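Local coordinates for protein shikimate dehydrogenase (NADP(+)) (Thermus thermophilus, PDB 2EV9) that catalyses the reversible NADPH-linked reduction of 3-dehydroshikimate to shikimate, a step on the chorismate pathway to the aromatic amino acids, at residues Leu7-Ala12 against Ala35-Leu40; Lys116-Val121 against Gly139-Val144. All blocks are in the same frame, centred on the assembly; numbering follows the deposited sequence.

In the fold
Interaction 1 comes first along the chain and closes before interaction 2 opens. Each pairs two neighbouring parallel strands of a beta-alpha-beta unit. In interaction 1 the unit is strand 2-8, helix 16-26 and strand 31-37, at one border of the mixed sheet of the substrate-binding domain. In interaction 2 it is strand 119-122, helix 126-137 and strand 142-145, in the parallel sheet of the NADP(+)-binding Rossmann domain. Their centres are 33 Å apart, on opposite sides of the chain's centre, and they do not touch. Interaction 1 lies near the bound shikimate, and interaction 2 leads into loops that bind NADP(+). The two contacts thus belong to the two halves that bring substrate and cofactor together.

Interaction 1. Residues Leu7-Ala12 against Ala35-Leu40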
loop_
_atom_site.group_PDB
_atom_site.type_symbol
_atom_site.label_atom_id
_atom_site.label_comp_id
_atom_site.label_asym_id
_atom_site.label_seq_id
_atom_site.Cartn_x
_atom_site.Cartn_y
_atom_site.Cartn_z
ATOM N N LEU B 7 -17.706 0.273 -5.156
ATOM C CA LEU B 7 -18.353 -0.729 -5.992
ATOM C C LEU B 7 -19.411 -1.447 -5.169
ATOM O O LEU B 7 -19.194 -1.746 -3.997
ATOM C CB LEU B 7 -17.320 -1.737 -6.501
ATOM C CG LEU B 7 -16.023 -1.208 -7.122
ATOM C CD1 LEU B 7 -15.178 -2.389 -7.548
ATOM C CD2 LEU B 7 -16.309 -0.308 -8.315
ATOM N N GLY B 8 -20.558 -1.713 -5.783
ATOM C CA GLY B 8 -21.627 -2.391 -5.077
ATOM C C GLY B 8 -22.964 -2.234 -5.772
ATOM O O GLY B 8 -23.067 -1.548 -6.785
ATOM N N HIS B 9 -23.994 -2.866 -5.224
ATOM C CA HIS B 9 -25.316 -2.790 -5.817
ATOM C C HIS B 9 -26.362 -2.850 -4.713
ATOM O O HIS B 9 -26.527 -3.881 -4.066
ATOM C CB HIS B 9 -25.507 -3.955 -6.793
ATOM C CG HIS B 9 -26.751 -3.857 -7.620
ATOM N ND1 HIS B 9 -27.019 -2.779 -8.435
ATOM C CD2 HIS B 9 -27.798 -4.702 -7.756
ATOM C CE1 HIS B 9 -28.180 -2.964 -9.038
ATOM N NE2 HIS B 9 -28.674 -4.124 -8.643
ATOM N N PRO B 10 -27.062 -1.732 -4.464
ATOM C CA PRO B 10 -26.916 -0.450 -5.157
ATOM C C PRO B 10 -25.848 0.422 -4.502
ATOM O O PRO B 10 -25.307 0.067 -3.455
ATOM C CB PRO B 10 -28.300 0.159 -5.023
ATOM C CG PRO B 10 -28.671 -0.243 -3.628
ATOM C CD PRO B 10 -28.207 -1.692 -3.536
ATOM N N VAL B 11 -25.552 1.556 -5.131
ATOM C CA VAL B 11 -24.572 2.499 -4.618
ATOM C C VAL B 11 -25.046 3.917 -4.921
ATOM O O VAL B 11 -24.353 4.888 -4.631
ATOM C CB VAL B 11 -23.178 2.303 -5.264
ATOM C CG1 VAL B 11 -22.580 0.973 -4.844
ATOM C CG2 VAL B 11 -23.287 2.393 -6.784
ATOM N N ALA B 12 -26.240 4.033 -5.495
ATOM C CA ALA B 12 -26.800 5.336 -5.858
ATOM C C ALA B 12 -26.942 6.264 -4.659
ATOM O O ALA B 12 -26.933 7.486 -4.806
ATOM C CB ALA B 12 -28.162 5.150 -6.534
ATOM N N ALA B 35 -19.109 6.244 -7.988
ATOM C CA ALA B 35 -19.885 5.086 -7.583
ATOM C C ALA B 35 -20.074 4.226 -8.837
ATOM O O ALA B 35 -20.614 4.687 -9.838
ATOM C CB ALA B 35 -21.231 5.525 -7.018
ATOM N N TRP B 36 -19.611 2.980 -8.783
ATOM C CA TRP B 36 -19.729 2.052 -9.908
ATOM C C TRP B 36 -20.711 0.950 -9.524
ATOM O O TRP B 36 -20.374 0.067 -8.741
ATOM C CB TRP B 36 -18.361 1.436 -10.212
ATOM C CG TRP B 36 -17.867 1.514 -11.648
ATOM C CD1 TRP B 36 -16.561 1.613 -12.048
ATOM C CD2 TRP B 36 -18.646 1.447 -12.857
ATOM N NE1 TRP B 36 -16.479 1.612 -13.420
ATOM C CE2 TRP B 36 -17.740 1.511 -13.942
ATOM C CE3 TRP B 36 -20.017 1.336 -13.129
ATOM C CZ2 TRP B 36 -18.160 1.474 -15.277
ATOM C CZ3 TRP B 36 -20.433 1.298 -14.461
ATOM C CH2 TRP B 36 -19.504 1.365 -15.517
ATOM N N ASP B 37 -21.925 1.011 -10.058
ATOM C CA ASP B 37 -22.930 -0.006 -9.772
ATOM C C ASP B 37 -22.356 -1.347 -10.219
ATOM O O ASP B 37 -22.114 -1.554 -11.405
ATOM C CB ASP B 37 -24.220 0.315 -10.536
ATOM C CG ASP B 37 -25.387 -0.571 -10.124
ATOM O OD1 ASP B 37 -25.763 -0.555 -8.930
ATOM O OD2 ASP B 37 -25.933 -1.277 -11.001
ATOM N N THR B 38 -22.118 -2.253 -9.275
ATOM C CA THR B 38 -21.537 -3.542 -9.631
ATOM C C THR B 38 -22.170 -4.752 -8.953
ATOM O O THR B 38 -21.937 -5.006 -7.770
ATOM C CB THR B 38 -20.019 -3.570 -9.328
ATOM O OG1 THR B 38 -19.813 -3.522 -7.913
ATOM C CG2 THR B 38 -19.330 -2.379 -9.953
ATOM N N PRO B 39 -22.989 -5.514 -9.699
ATOM C CA PRO B 39 -23.650 -6.710 -9.166
ATOM C C PRO B 39 -22.575 -7.757 -8.896
ATOM O O PRO B 39 -21.442 -7.603 -9.348
ATOM C CB PRO B 39 -24.583 -7.122 -10.300
ATOM C CG PRO B 39 -24.915 -5.815 -10.947
ATOM C CD PRO B 39 -23.566 -5.140 -11.000
ATOM N N LEU B 40 -22.914 -8.817 -8.170
ATOM C CA LEU B 40 -21.924 -9.844 -7.868
ATOM C C LEU B 40 -21.409 -10.578 -9.099
ATOM O O LEU B 40 -20.288 -11.090 -9.095
ATOM C CB LEU B 40 -22.487 -10.856 -6.871
ATOM C CG LEU B 40 -21.530 -12.010 -6.549
ATOM C CD1 LEU B 40 -21.455 -12.197 -5.041
ATOM C CD2 LEU B 40 -22.006 -13.284 -7.233
#
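His9, just past the end of its strand, meets Asp37, the last residue of the neighbouring parallel one. ND1 of His9 donates to OD1 of Asp37 at 2.6 Å, with the N-H pointing nearly straight at it (167°). OD1 lies in the ring plane of His9. ND1 comes to the syn side of OD1, somewhat out of the carboxylate plane. Ring and carboxylate planes are turned 61° apart. This is the solvent side, and the short bond is its firm point. CG of Pro39 lies more loosely over one imidazole face, toward the rim.

The tight packing centres on buried Leu7, Thr38 and Val11. Leu7 CD2 presses on CB of the exposed Trp36 at 3.3 Å, and Leu7 CB sits 3.4 Å from Thr38 OG1. On the face away from Leu7 and Trp36, Val11 CG2 meets Ala35 CB at 3.8 Å. Val11 also approaches Thr60, a shikimate-binding residue. Thr38 N donates to Gly8 O at 2.8 Å, while Gly8 N reaches Trp36 O only weakly.

An alanine in place of Asp37 would probably leave His9 ND1 without its acceptor and the imidazole free to turn. The carboxylate probably holds the hydrogen on ND1 and eases imidazole protonation, a polar tie at the solvent end of a largely apolar contact.

Interaction 2. Residues Lys116-Val121 against Gly139-Val144; sequences KGPALV and GLEVWV
Pro118 lies against one face of the Trp143 indole. Its CB stands 3.6 Å from the centroid of the six-membered ring, 15° off the normal, a CH-pi contact. CG of Pro118 also touches Glu141 OE1, at 3.0 Å. Leu120 CD1 reaches over to Trp143 CB at 4.0 Å, on the same face of the sheet as the indole. On the other face, Ala119 CB meets Val142 CG2 and Leu140 CD2 more loosely.

The backbone sets this register. Ala119 N donates to Glu141 O at 2.8 Å, and Ala119 O accepts from Trp143 N at 2.8 Å. Val121 N then donates to Trp143 O at 3.1 Å. These bonds make a parallel ladder, with the strands at 25° to each other. Trp143 CG is anti to its carbonyl carbon (chi1 -54°), which lets the ring lean back over Pro118. NE1 of Trp143 bonds weakly to Glu141 OE2. The peptide before Pro118 is cis, just ahead of the strand, and a water weakly links Gly117 N and Glu141 N.

Further out, Leu135 of helix 126-137 packs on Ala119, Val121 and Val142, while strand 174-177 pairs with the far edge of strand 119-122. Gly139 ends the helix in a Schellman motif. This is the first beta-alpha-beta unit of the Rossmann fold. Backbone bonds run between apolar faces, with exposed Glu141 at the start, and the strands lead on to NADP(+)-binding residues from Gly123 and Asn146.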
loop_
_atom_site.group_PDB
_atom_site.type_symbol
_atom_site.label_atom_id
_atom_site.label_comp_id
_atom_site.label_asym_id
_atom_site.label_seq_id
_atom_site.Cartn_x
_atom_site.Cartn_y
_atom_site.Cartn_z
ATOM N N LYS B 116 -15.626 0.613 27.416
ATOM C CA LYS B 116 -15.863 -0.140 28.638
ATOM C C LYS B 116 -17.001 -1.131 28.403
ATOM O O LYS B 116 -18.116 -0.743 28.046
ATOM C CB LYS B 116 -16.210 0.811 29.789
ATOM C CG LYS B 116 -15.038 1.670 30.265
ATOM C CD LYS B 116 -15.418 2.490 31.496
ATOM C CE LYS B 116 -14.222 3.225 32.094
ATOM N NZ LYS B 116 -13.611 4.208 31.150
ATOM N N GLY B 117 -16.700 -2.413 28.588
ATOM C CA GLY B 117 -17.690 -3.455 28.392
ATOM C C GLY B 117 -18.386 -3.837 29.685
ATOM O O GLY B 117 -18.212 -3.163 30.699
ATOM N N PRO B 118 -19.175 -4.924 29.687
ATOM C CA PRO B 118 -19.422 -5.786 28.532
ATOM C C PRO B 118 -20.132 -5.028 27.416
ATOM O O PRO B 118 -21.018 -4.204 27.664
ATOM C CB PRO B 118 -20.298 -6.900 29.111
ATOM C CG PRO B 118 -20.003 -6.861 30.593
ATOM C CD PRO B 118 -19.966 -5.386 30.838
ATOM N N ALA B 119 -19.727 -5.306 26.187
ATOM C CA ALA B 119 -20.333 -4.666 25.037
ATOM C C ALA B 119 -21.228 -5.702 24.393
ATOM O O ALA B 119 -20.862 -6.869 24.300
ATOM C CB ALA B 119 -19.256 -4.214 24.061
ATOM N N LEU B 120 -22.412 -5.276 23.970
ATOM C CA LEU B 120 -23.354 -6.173 23.320
ATOM C C LEU B 120 -23.648 -5.717 21.891
ATOM O O LEU B 120 -24.079 -4.585 21.666
ATOM C CB LEU B 120 -24.665 -6.246 24.115
ATOM C CG LEU B 120 -25.828 -6.967 23.430
ATOM C CD1 LEU B 120 -25.436 -8.394 23.057
ATOM C CD2 LEU B 120 -27.043 -6.966 24.355
ATOM N N VAL B 121 -23.408 -6.608 20.935
ATOM C CA VAL B 121 -23.653 -6.324 19.528
ATOM C C VAL B 121 -24.909 -7.041 19.051
ATOM O O VAL B 121 -24.975 -8.271 19.042
ATOM C CB VAL B 121 -22.460 -6.770 18.648
ATOM C CG1 VAL B 121 -22.771 -6.516 17.178
ATOM C CG2 VAL B 121 -21.205 -6.028 19.065
ATOM N N GLY B 139 -9.990 -4.889 23.825
ATOM C CA GLY B 139 -9.825 -5.171 25.241
ATOM C C GLY B 139 -11.105 -5.152 26.061
ATOM O O GLY B 139 -11.077 -4.828 27.249
ATOM N N LEU B 140 -12.226 -5.505 25.438
ATOM C CA LEU B 140 -13.516 -5.522 26.126
ATOM C C LEU B 140 -14.166 -6.896 26.105
ATOM O O LEU B 140 -13.932 -7.684 25.189
ATOM C CB LEU B 140 -14.496 -4.546 25.466
ATOM C CG LEU B 140 -14.251 -3.040 25.464
ATOM C CD1 LEU B 140 -12.973 -2.719 24.696
ATOM C CD2 LEU B 140 -15.452 -2.342 24.825
ATOM N N GLU B 141 -14.986 -7.171 27.121
ATOM C CA GLU B 141 -15.736 -8.424 27.191
ATOM C C GLU B 141 -16.899 -8.171 26.235
ATOM O O GLU B 141 -17.588 -7.158 26.365
ATOM C CB GLU B 141 -16.266 -8.663 28.607
ATOM C CG GLU B 141 -17.358 -9.724 28.683
ATOM C CD GLU B 141 -17.882 -9.924 30.094
ATOM O OE1 GLU B 141 -17.891 -8.946 30.871
ATOM O OE2 GLU B 141 -18.302 -11.052 30.422
ATOM N N VAL B 142 -17.119 -9.082 25.289
ATOM C CA VAL B 142 -18.162 -8.900 24.282
ATOM C C VAL B 142 -19.183 -10.018 24.121
ATOM O O VAL B 142 -18.822 -11.187 23.971
ATOM C CB VAL B 142 -17.522 -8.669 22.891
ATOM C CG1 VAL B 142 -18.606 -8.431 21.847
ATOM C CG2 VAL B 142 -16.553 -7.501 22.951
ATOM N N TRP B 143 -20.463 -9.640 24.126
ATOM C CA TRP B 143 -21.563 -10.584 23.941
ATOM C C TRP B 143 -22.204 -10.291 22.587
ATOM O O TRP B 143 -22.119 -9.172 22.079
ATOM C CB TRP B 143 -22.639 -10.426 25.026
ATOM C CG TRP B 143 -22.150 -10.498 26.439
ATOM C CD1 TRP B 143 -21.138 -11.278 26.923
ATOM C CD2 TRP B 143 -22.689 -9.794 27.566
ATOM N NE1 TRP B 143 -21.012 -11.101 28.282
ATOM C CE2 TRP B 143 -21.952 -10.196 28.703
ATOM C CE3 TRP B 143 -23.726 -8.863 27.727
ATOM C CZ2 TRP B 143 -22.217 -9.698 29.984
ATOM C CZ3 TRP B 143 -23.989 -8.367 29.003
ATOM C CH2 TRP B 143 -23.237 -8.788 30.112
ATOM N N VAL B 144 -22.860 -11.291 22.012
ATOM C CA VAL B 144 -23.508 -11.128 20.722
ATOM C C VAL B 144 -24.906 -11.719 20.737
ATOM O O VAL B 144 -25.149 -12.758 21.348
ATOM C CB VAL B 144 -22.698 -11.813 19.595
ATOM C CG1 VAL B 144 -22.519 -13.293 19.912
ATOM C CG2 VAL B 144 -23.410 -11.643 18.256
HETATM O O HOH W 1 -15.160 -4.935 29.685
#